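Local coordinates for cell death-related nuclease 4 (Caenorhabditis elegans, PDB 5DK5), which degrades RNA and DNA as a DEDDh-family 3'-5' exonuclease, contributing to DNA degradation in apoptosis, at the interface of chains A and B. Coordinates in Å, arbitrary orientation; residue numbers count along the deposited sequence, not the author numbering. Chains: chain A/B, Cell death-related nuclease 4.

Contact 1: the interface of chains A and B. Residues chain A 31, 34, 36-38, 71, 300; chain B 73-75.
In this DEDDh-family exonuclease, the loop leading into helix 76-82 of chain B brings B:Thr73 against a surface of chain A formed by A:Asn71, A:Tyr37, A:Pro38 and A:His300, the first residue of helix 300-305. The carboxamide of A:Asn71 comes across the threonine side chain and takes hold of both its backbone and its hydroxyl. OD1 of A:Asn71 accepts from the backbone N of B:Thr73 at 2.9 Å, in the carbonyl plane and on a lone pair, with 159° at the hydrogen. The amide ND2 of A:Asn71 donates, nearly in its own plane, to the hydroxyl OG1 of B:Thr73 at 3.0 Å. These two bonds fix the flip of the carboxamide.

The same hydroxyl lies at the edge of the A:His300 imidazole, in the ring plane, where NE2 of A:His300 and OG1 of B:Thr73 form a hydrogen bond of 3.0 Å whose direction is not settled. In B:Thr73, OG1 sits beside the backbone N (chi1 -47°), which lets the backbone N-H and the hydroxyl address one carboxamide while the methyl turns to A:Tyr37. The methyl CG2 of B:Thr73 packs against CD2 of the A:Tyr37 ring at 3.6 Å, and A:Pro38 CD covers one face of that ring toward its rim. Behind the imidazole, the A:His300 backbone N donates to the syn lone pair of A:Asp36 OD2 at 2.9 Å, tying the start of the helix to the loop that follows strand 20-28.

Further along, a water at the edge of the A:Tyr37 ring, in its plane, bridges the chains. It is 2.7 Å from the carboxylate OD2 of A:Asp31 and 2.8 Å from the backbone O of B:Leu74. The amide ND2 of A:Asn34 points almost straight at this water, 2.9 Å away with 175° at the hydrogen.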
loop_
_atom_site.group_PDB
_atom_site.type_symbol
_atom_site.label_atom_id
_atom_site.label_comp_id
_atom_site.label_asym_id
_atom_site.label_seq_id
_atom_site.Cartn_x
_atom_site.Cartn_y
_atom_site.Cartn_z
ATOM N N ASP A 31 -2.703 -0.068 7.303
ATOM C CA ASP A 31 -3.934 0.480 6.756
ATOM C C ASP A 31 -5.022 0.237 7.795
ATOM O O ASP A 31 -5.610 -0.842 7.846
ATOM C CB ASP A 31 -4.277 -0.168 5.414
ATOM C CG ASP A 31 -5.506 0.441 4.770
ATOM O OD1 ASP A 31 -5.765 1.643 4.992
ATOM O OD2 ASP A 31 -6.216 -0.286 4.043
ATOM N N ASN A 34 -7.952 -2.147 7.925
ATOM C CA ASN A 34 -7.702 -3.532 7.536
ATOM C C ASN A 34 -6.598 -4.191 8.362
ATOM O O ASN A 34 -5.432 -3.799 8.286
ATOM C CB ASN A 34 -7.336 -3.595 6.054
ATOM C CG ASN A 34 -7.047 -5.007 5.586
ATOM O OD1 ASN A 34 -7.534 -5.977 6.166
ATOM N ND2 ASN A 34 -6.245 -5.129 4.534
ATOM N N ASP A 36 -5.860 -7.465 8.101
ATOM C CA ASP A 36 -5.217 -8.474 7.267
ATOM C C ASP A 36 -4.183 -7.780 6.391
ATOM O O ASP A 36 -4.337 -7.693 5.172
ATOM C CB ASP A 36 -6.246 -9.227 6.418
ATOM C CG ASP A 36 -5.665 -10.456 5.747
ATOM O OD1 ASP A 36 -4.504 -10.810 6.044
ATOM O OD2 ASP A 36 -6.374 -11.078 4.928
ATOM N N TYR A 37 -3.130 -7.288 7.035
ATOM C CA TYR A 37 -2.145 -6.437 6.389
ATOM C C TYR A 37 -0.734 -6.896 6.755
ATOM O O TYR A 37 -0.430 -7.081 7.935
ATOM C CB TYR A 37 -2.359 -4.981 6.806
ATOM C CG TYR A 37 -1.570 -3.983 5.992
ATOM C CD1 TYR A 37 -0.264 -3.655 6.334
ATOM C CD2 TYR A 37 -2.131 -3.365 4.884
ATOM C CE1 TYR A 37 0.460 -2.743 5.592
ATOM C CE2 TYR A 37 -1.416 -2.454 4.136
ATOM C CZ TYR A 37 -0.121 -2.146 4.494
ATOM O OH TYR A 37 0.594 -1.237 3.751
ATOM N N PRO A 38 0.134 -7.088 5.746
ATOM C CA PRO A 38 1.484 -7.584 6.024
ATOM C C PRO A 38 2.407 -6.477 6.538
ATOM O O PRO A 38 3.269 -5.998 5.798
ATOM C CB PRO A 38 1.937 -8.110 4.663
ATOM C CG PRO A 38 1.275 -7.189 3.691
ATOM C CD PRO A 38 -0.063 -6.833 4.305
ATOM N N ASN A 71 4.747 -3.316 0.508
ATOM C CA ASN A 71 3.976 -2.102 0.269
ATOM C C ASN A 71 4.879 -0.893 0.426
ATOM O O ASN A 71 5.120 -0.418 1.538
ATOM C CB ASN A 71 2.786 -2.017 1.221
ATOM C CG ASN A 71 1.780 -3.127 0.987
ATOM O OD1 ASN A 71 1.023 -3.100 0.017
ATOM N ND2 ASN A 71 1.769 -4.112 1.876
ATOM N N HIS A 300 -4.535 -13.101 3.893
ATOM C CA HIS A 300 -3.550 -12.463 3.025
ATOM C C HIS A 300 -2.169 -12.334 3.668
ATOM O O HIS A 300 -1.163 -12.660 3.037
ATOM C CB HIS A 300 -4.042 -11.076 2.603
ATOM C CG HIS A 300 -3.014 -10.265 1.878
ATOM N ND1 HIS A 300 -2.506 -10.627 0.647
ATOM C CD2 HIS A 300 -2.396 -9.105 2.212
ATOM C CE1 HIS A 300 -1.621 -9.728 0.257
ATOM N NE2 HIS A 300 -1.536 -8.796 1.185
ATOM N N THR B 73 -0.702 -5.042 -1.193
ATOM C CA THR B 73 -1.917 -5.072 -0.383
ATOM C C THR B 73 -2.813 -3.901 -0.757
ATOM O O THR B 73 -2.437 -2.743 -0.568
ATOM C CB THR B 73 -1.613 -4.997 1.128
ATOM O OG1 THR B 73 -0.571 -5.917 1.468
ATOM C CG2 THR B 73 -2.861 -5.320 1.937
ATOM N N LEU B 74 -3.993 -4.197 -1.291
ATOM C CA LEU B 74 -4.955 -3.151 -1.615
ATOM C C LEU B 74 -5.409 -2.435 -0.349
ATOM O O LEU B 74 -5.749 -3.074 0.645
ATOM C CB LEU B 74 -6.170 -3.731 -2.343
ATOM C CG LEU B 74 -5.926 -4.468 -3.662
ATOM C CD1 LEU B 74 -7.261 -4.829 -4.295
ATOM C CD2 LEU B 74 -5.084 -3.637 -4.621
ATOM N N THR B 75 -5.414 -1.107 -0.389
ATOM C CA THR B 75 -5.949 -0.325 0.715
ATOM C C THR B 75 -7.447 -0.568 0.790
ATOM O O THR B 75 -8.057 -1.016 -0.180
ATOM C CB THR B 75 -5.676 1.178 0.552
ATOM O OG1 THR B 75 -6.410 1.683 -0.570
ATOM C CG2 THR B 75 -4.191 1.436 0.346
HETATM O O HOH W 1 -5.299 -2.721 3.336
#

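Contact 2: the interface of chains A and B. Residues chain A 69-73; chain B 69-72.
B:Asn71 lays its carboxamide across the side chain of A:Thr73, the symmetry-related counterpart of the grip of A:Asn71 on B:Thr73, where the 69-73 loops of the two subunits run antiparallel past each other and a beta bridge pairs A:Asn71 with B:Asn71. The carboxamide presents its oxygen and its nitrogen to one residue. OD1 of B:Asn71 accepts from the backbone N of A:Thr73 at 2.9 Å, in the carbonyl plane and on a lone pair, and ND2 of B:Asn71 donates to the A:Thr73 hydroxyl OG1 at 3.1 Å, almost exactly in the amide plane. With CG beside its own backbone N (chi1 -67°), the side chain of B:Asn71 reaches across to the threonine, where its carbon CG packs on A:Thr73 CB at 3.8 Å. An alanine here would probably leave the backbone N-H of A:Thr73 without its acceptor, take the amide donor from its hydroxyl, and open a gap beside its CB.

Flanking the bridge, the backbones exchange a reciprocal pair of bonds. B:Arg72 N donates to A:Leu70 O at 3.0 Å, and A:Arg72 N donates to B:Leu70 O at the same distance.

The arginine side chains depart from this near symmetry. B:Arg72 runs straight out as far as NE (chi3 -158°) and passes A:Leu70 at roughly a right angle, bringing NH1 of B:Arg72 within 3.7 Å of the methyl CD2 of A:Leu70. A:Arg72 instead bends at chi3 (60°) and meets B:Leu70 at a slant, NH1 of A:Arg72 lying 3.6 Å from CD2 of B:Leu70. In both, the aliphatic part of the arginine passes beside the leucine carbonyl that accepts its backbone N-H. The straighter B:Arg72 is also tied back to its own loop: its NE, with the partner nearly in the guanidinium plane, donates to the backbone carbonyl O of B:Val69 at 3.1 Å, and this donor stands above the carbonyl plane and off its lone pairs.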
loop_
_atom_site.group_PDB
_atom_site.type_symbol
_atom_site.label_atom_id
_atom_site.label_comp_id
_atom_site.label_asym_id
_atom_site.label_seq_id
_atom_site.Cartn_x
_atom_site.Cartn_y
_atom_site.Cartn_z
ATOM N N VAL A 69 9.160 -3.517 1.364
ATOM C CA VAL A 69 9.219 -4.045 -0.001
ATOM C C VAL A 69 7.889 -4.608 -0.508
ATOM O O VAL A 69 7.689 -4.726 -1.717
ATOM C CB VAL A 69 10.290 -5.151 -0.121
ATOM C CG1 VAL A 69 11.665 -4.581 0.182
ATOM C CG2 VAL A 69 9.982 -6.317 0.809
ATOM N N LEU A 70 6.988 -4.964 0.404
ATOM C CA LEU A 70 5.680 -5.491 0.013
ATOM C C LEU A 70 4.723 -4.353 -0.322
ATOM O O LEU A 70 3.976 -4.418 -1.301
ATOM C CB LEU A 70 5.085 -6.364 1.119
ATOM C CG LEU A 70 5.927 -7.556 1.577
ATOM C CD1 LEU A 70 5.201 -8.327 2.668
ATOM C CD2 LEU A 70 6.257 -8.475 0.416
ATOM N N ASN A 71 4.747 -3.316 0.508
ATOM C CA ASN A 71 3.976 -2.102 0.269
ATOM C C ASN A 71 4.879 -0.893 0.426
ATOM O O ASN A 71 5.120 -0.418 1.538
ATOM C CB ASN A 71 2.786 -2.017 1.221
ATOM C CG ASN A 71 1.780 -3.127 0.987
ATOM O OD1 ASN A 71 1.023 -3.100 0.017
ATOM N ND2 ASN A 71 1.769 -4.112 1.876
ATOM N N ARG A 72 5.370 -0.402 -0.707
ATOM C CA ARG A 72 6.441 0.583 -0.728
ATOM C C ARG A 72 5.929 2.013 -0.582
ATOM O O ARG A 72 6.710 2.933 -0.329
ATOM C CB ARG A 72 7.242 0.437 -2.023
ATOM C CG ARG A 72 7.896 -0.934 -2.173
ATOM C CD ARG A 72 8.623 -1.081 -3.498
ATOM N NE ARG A 72 9.688 -0.093 -3.654
ATOM C CZ ARG A 72 10.480 -0.009 -4.720
ATOM N NH1 ARG A 72 10.335 -0.854 -5.732
ATOM N NH2 ARG A 72 11.420 0.923 -4.774
ATOM N N THR A 73 4.621 2.195 -0.739
ATOM C CA THR A 73 3.997 3.506 -0.578
ATOM C C THR A 73 3.156 3.528 0.688
ATOM O O THR A 73 2.195 2.770 0.823
ATOM C CB THR A 73 3.116 3.861 -1.785
ATOM O OG1 THR A 73 3.880 3.714 -2.985
ATOM C CG2 THR A 73 2.611 5.295 -1.691
ATOM N N VAL B 69 3.036 -5.067 -7.874
ATOM C CA VAL B 69 4.307 -5.464 -7.261
ATOM C C VAL B 69 4.909 -4.384 -6.360
ATOM O O VAL B 69 5.764 -4.680 -5.527
ATOM C CB VAL B 69 5.351 -5.838 -8.336
ATOM C CG1 VAL B 69 4.870 -7.033 -9.150
ATOM C CG2 VAL B 69 5.642 -4.651 -9.247
ATOM N N LEU B 70 4.478 -3.137 -6.533
ATOM C CA LEU B 70 4.962 -2.040 -5.693
ATOM C C LEU B 70 4.161 -1.957 -4.397
ATOM O O LEU B 70 4.726 -1.792 -3.316
ATOM C CB LEU B 70 4.885 -0.705 -6.437
ATOM C CG LEU B 70 5.677 -0.595 -7.741
ATOM C CD1 LEU B 70 5.465 0.775 -8.359
ATOM C CD2 LEU B 70 7.155 -0.849 -7.501
ATOM N N ASN B 71 2.842 -2.058 -4.524
ATOM C CA ASN B 71 1.939 -2.104 -3.379
ATOM C C ASN B 71 1.020 -3.305 -3.523
ATOM O O ASN B 71 0.035 -3.267 -4.261
ATOM C CB ASN B 71 1.134 -0.813 -3.265
ATOM C CG ASN B 71 2.004 0.381 -2.922
ATOM O OD1 ASN B 71 2.436 0.541 -1.779
ATOM N ND2 ASN B 71 2.265 1.228 -3.911
ATOM N N ARG B 72 1.361 -4.373 -2.813
ATOM C CA ARG B 72 0.750 -5.676 -3.033
ATOM C C ARG B 72 -0.500 -5.897 -2.190
ATOM O O ARG B 72 -1.266 -6.826 -2.446
ATOM C CB ARG B 72 1.776 -6.771 -2.753
ATOM C CG ARG B 72 3.020 -6.630 -3.615
ATOM C CD ARG B 72 4.082 -7.656 -3.294
ATOM N NE ARG B 72 5.388 -7.183 -3.738
ATOM C CZ ARG B 72 6.509 -7.891 -3.680
ATOM N NH1 ARG B 72 6.503 -9.127 -3.197
ATOM N NH2 ARG B 72 7.642 -7.359 -4.109
#

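Contact 1 and contact 2 adjoin, the centres of their C-alpha atoms about 10 Å apart, and share A:Asn71, which lies in the antiparallel bridge of contact 2 while its side chain reaches into contact 1. Contact 2 joins the two copies of the 69-73 loop across the two-fold axis and already holds part of the chain-exchanged twin of contact 1; contact 1 extends outward to the loop after strand 20-28 and to helix 300-305. Because CRN-4 is a homodimer joined through its C-terminus, the involvement of the C-terminal helix suggests that these contacts belong to the biological dimer.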